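Cell division protein FtsX (Streptococcus pneumoniae, PDB 6HE6) forms, with FtsE, the ABC-transporter-type complex FtsEX of cell division, its large extracellular loop interacting with the peptidoglycan hydrolase PcsB. Local coordinates at residues 13-18 against 86-91. Sequence-based numbering, arbitrary orientation.
Sequences VVYIRK and YDAYIV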
loop_
_atom_site.group_PDB
_atom_site.type_symbol
_atom_site.label_atom_id
_atom_site.label_comp_id
_atom_site.label_asym_id
_atom_site.label_seq_id
_atom_site.Cartn_x
_atom_site.Cartn_y
_atom_site.Cartn_z
ATOM N N VAL A 13 4.663 -0.585 6.486
ATOM C CA VAL A 13 3.619 -0.968 5.548
ATOM C C VAL A 13 2.371 -0.189 5.915
ATOM O O VAL A 13 1.950 -0.185 7.078
ATOM C CB VAL A 13 3.349 -2.485 5.564
ATOM C CG1 VAL A 13 2.299 -2.833 4.538
ATOM C CG2 VAL A 13 4.619 -3.251 5.291
ATOM N N VAL A 14 1.798 0.490 4.931
ATOM C CA VAL A 14 0.653 1.361 5.125
ATOM C C VAL A 14 -0.506 0.779 4.329
ATOM O O VAL A 14 -0.472 0.779 3.095
ATOM C CB VAL A 14 0.957 2.798 4.691
ATOM C CG1 VAL A 14 -0.284 3.675 4.870
ATOM C CG2 VAL A 14 2.098 3.341 5.494
ATOM N N TYR A 15 -1.534 0.291 5.026
ATOM C CA TYR A 15 -2.685 -0.340 4.386
ATOM C C TYR A 15 -3.766 0.684 4.093
ATOM O O TYR A 15 -4.060 1.540 4.928
ATOM C CB TYR A 15 -3.248 -1.461 5.264
ATOM C CG TYR A 15 -2.264 -2.573 5.436
ATOM C CD1 TYR A 15 -2.095 -3.524 4.448
ATOM C CD2 TYR A 15 -1.471 -2.653 6.562
ATOM C CE1 TYR A 15 -1.171 -4.536 4.582
ATOM C CE2 TYR A 15 -0.549 -3.663 6.706
ATOM C CZ TYR A 15 -0.401 -4.598 5.706
ATOM O OH TYR A 15 0.514 -5.609 5.849
ATOM N N ILE A 16 -4.354 0.595 2.901
ATOM C CA ILE A 16 -5.295 1.592 2.401
ATOM C C ILE A 16 -6.704 1.078 2.653
ATOM O O ILE A 16 -6.960 -0.126 2.504
ATOM C CB ILE A 16 -5.075 1.875 0.900
ATOM C CG1 ILE A 16 -3.660 2.371 0.639
ATOM C CG2 ILE A 16 -6.069 2.924 0.385
ATOM C CD1 ILE A 16 -3.190 2.093 -0.770
ATOM N N ARG A 17 -7.618 1.983 3.041
ATOM C CA ARG A 17 -9.020 1.616 3.227
ATOM C C ARG A 17 -9.567 0.955 1.969
ATOM O O ARG A 17 -9.257 1.367 0.848
ATOM C CB ARG A 17 -9.875 2.848 3.568
ATOM C CG ARG A 17 -9.678 3.407 4.978
ATOM C CD ARG A 17 -10.932 4.097 5.464
ATOM N NE ARG A 17 -12.061 3.176 5.428
ATOM C CZ ARG A 17 -13.318 3.539 5.198
ATOM N NH1 ARG A 17 -13.615 4.813 4.981
ATOM N NH2 ARG A 17 -14.280 2.626 5.177
ATOM N N LYS A 18 -10.409 -0.061 2.164
ATOM C CA LYS A 18 -10.854 -0.905 1.060
ATOM C C LYS A 18 -11.680 -0.149 0.025
ATOM O O LYS A 18 -11.846 -0.638 -1.095
ATOM C CB LYS A 18 -11.652 -2.090 1.609
ATOM C CG LYS A 18 -10.872 -3.398 1.632
ATOM C CD LYS A 18 -11.757 -4.577 2.010
ATOM C CE LYS A 18 -11.044 -5.904 1.761
ATOM N NZ LYS A 18 -10.380 -5.966 0.417
ATOM N N TYR A 86 -5.690 -6.030 1.683
ATOM C CA TYR A 86 -5.707 -4.578 1.539
ATOM C C TYR A 86 -4.557 -4.141 0.648
ATOM O O TYR A 86 -3.418 -4.576 0.855
ATOM C CB TYR A 86 -5.576 -3.894 2.901
ATOM C CG TYR A 86 -6.824 -3.888 3.743
ATOM C CD1 TYR A 86 -7.474 -5.074 4.070
ATOM C CD2 TYR A 86 -7.349 -2.695 4.227
ATOM C CE1 TYR A 86 -8.618 -5.073 4.842
ATOM C CE2 TYR A 86 -8.493 -2.686 5.000
ATOM C CZ TYR A 86 -9.121 -3.878 5.303
ATOM O OH TYR A 86 -10.258 -3.876 6.070
ATOM N N ASP A 87 -4.848 -3.282 -0.340
ATOM C CA ASP A 87 -3.801 -2.514 -1.010
ATOM C C ASP A 87 -2.929 -1.818 0.024
ATOM O O ASP A 87 -3.398 -1.428 1.100
ATOM C CB ASP A 87 -4.398 -1.457 -1.946
ATOM C CG ASP A 87 -5.076 -2.054 -3.162
ATOM O OD1 ASP A 87 -4.906 -3.269 -3.420
ATOM O OD2 ASP A 87 -5.768 -1.291 -3.868
ATOM N N ALA A 88 -1.655 -1.634 -0.308
ATOM C CA ALA A 88 -0.712 -1.135 0.675
ATOM C C ALA A 88 0.366 -0.317 -0.014
ATOM O O ALA A 88 0.654 -0.505 -1.197
ATOM C CB ALA A 88 -0.076 -2.288 1.471
ATOM N N TYR A 89 0.970 0.598 0.746
ATOM C CA TYR A 89 2.213 1.235 0.337
ATOM C C TYR A 89 3.342 0.683 1.200
ATOM O O TYR A 89 3.196 0.542 2.420
ATOM C CB TYR A 89 2.140 2.772 0.464
ATOM C CG TYR A 89 1.379 3.420 -0.677
ATOM C CD1 TYR A 89 1.891 3.418 -1.972
ATOM C CD2 TYR A 89 0.146 4.013 -0.463
ATOM C CE1 TYR A 89 1.200 4.013 -3.014
ATOM C CE2 TYR A 89 -0.558 4.600 -1.503
ATOM C CZ TYR A 89 -0.025 4.584 -2.775
ATOM O OH TYR A 89 -0.721 5.138 -3.812
ATOM N N ILE A 90 4.458 0.367 0.566
ATOM C CA ILE A 90 5.648 -0.105 1.263
ATOM C C ILE A 90 6.564 1.102 1.385
ATOM O O ILE A 90 7.085 1.597 0.382
ATOM C CB ILE A 90 6.325 -1.271 0.527
ATOM C CG1 ILE A 90 5.320 -2.339 0.097
ATOM C CG2 ILE A 90 7.432 -1.873 1.392
ATOM C CD1 ILE A 90 4.726 -3.172 1.234
ATOM N N VAL A 91 6.714 1.612 2.602
ATOM C CA VAL A 91 7.444 2.851 2.856
ATOM C C VAL A 91 8.812 2.499 3.415
ATOM O O VAL A 91 8.921 1.663 4.323
ATOM C CB VAL A 91 6.676 3.762 3.829
ATOM C CG1 VAL A 91 7.442 5.063 4.100
ATOM C CG2 VAL A 91 5.240 4.064 3.306
HETATM O O HOH W 1 -7.303 -1.656 0.129
#
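Tyr86 reaches across the end of strand 11-16, its ring lying against the aliphatic chain of Lys18, whose CG stands over the ring centre, 4.0 Å above the plane, in a CH-pi contact. A bend at chi4 (-47°) turns the ammonium back, and NZ bonds to the carbonyl of Leu85. On the face of the sheet that carries Val13, Ala88 and Ile90, the Tyr15 side chain crosses that of Tyr86 at about a right angle; its CD1 atom meets Tyr86 CB and, at 3.8 Å, Ala88 CB, while OH bonds to Gln116. Farther along, Val13 and Ile90 lie side by side. The other face holds Val14, Tyr89 and Val91, with Ile16 CD1 extended obliquely to 3.7 Å from Tyr89 CE2. Between these layers, Val14 and Tyr89 form an antiparallel hydrogen-bonded pair, Val14 N donating to Tyr89 O at 2.9 Å and Tyr89 N to Val14 O at 2.8 Å. Ile16 N continues the pairing to Asp87 O, approaching 26° above the carbonyl plane; beyond it, a water donates to Ile16 O and weakly accepts from Asp87 N. These are the two central strands of the FtsX extracellular domain's four-stranded antiparallel sheet, flanked by 112-116 and 52-58, with helix 41-47 packing on Val14, Tyr89 and Val91.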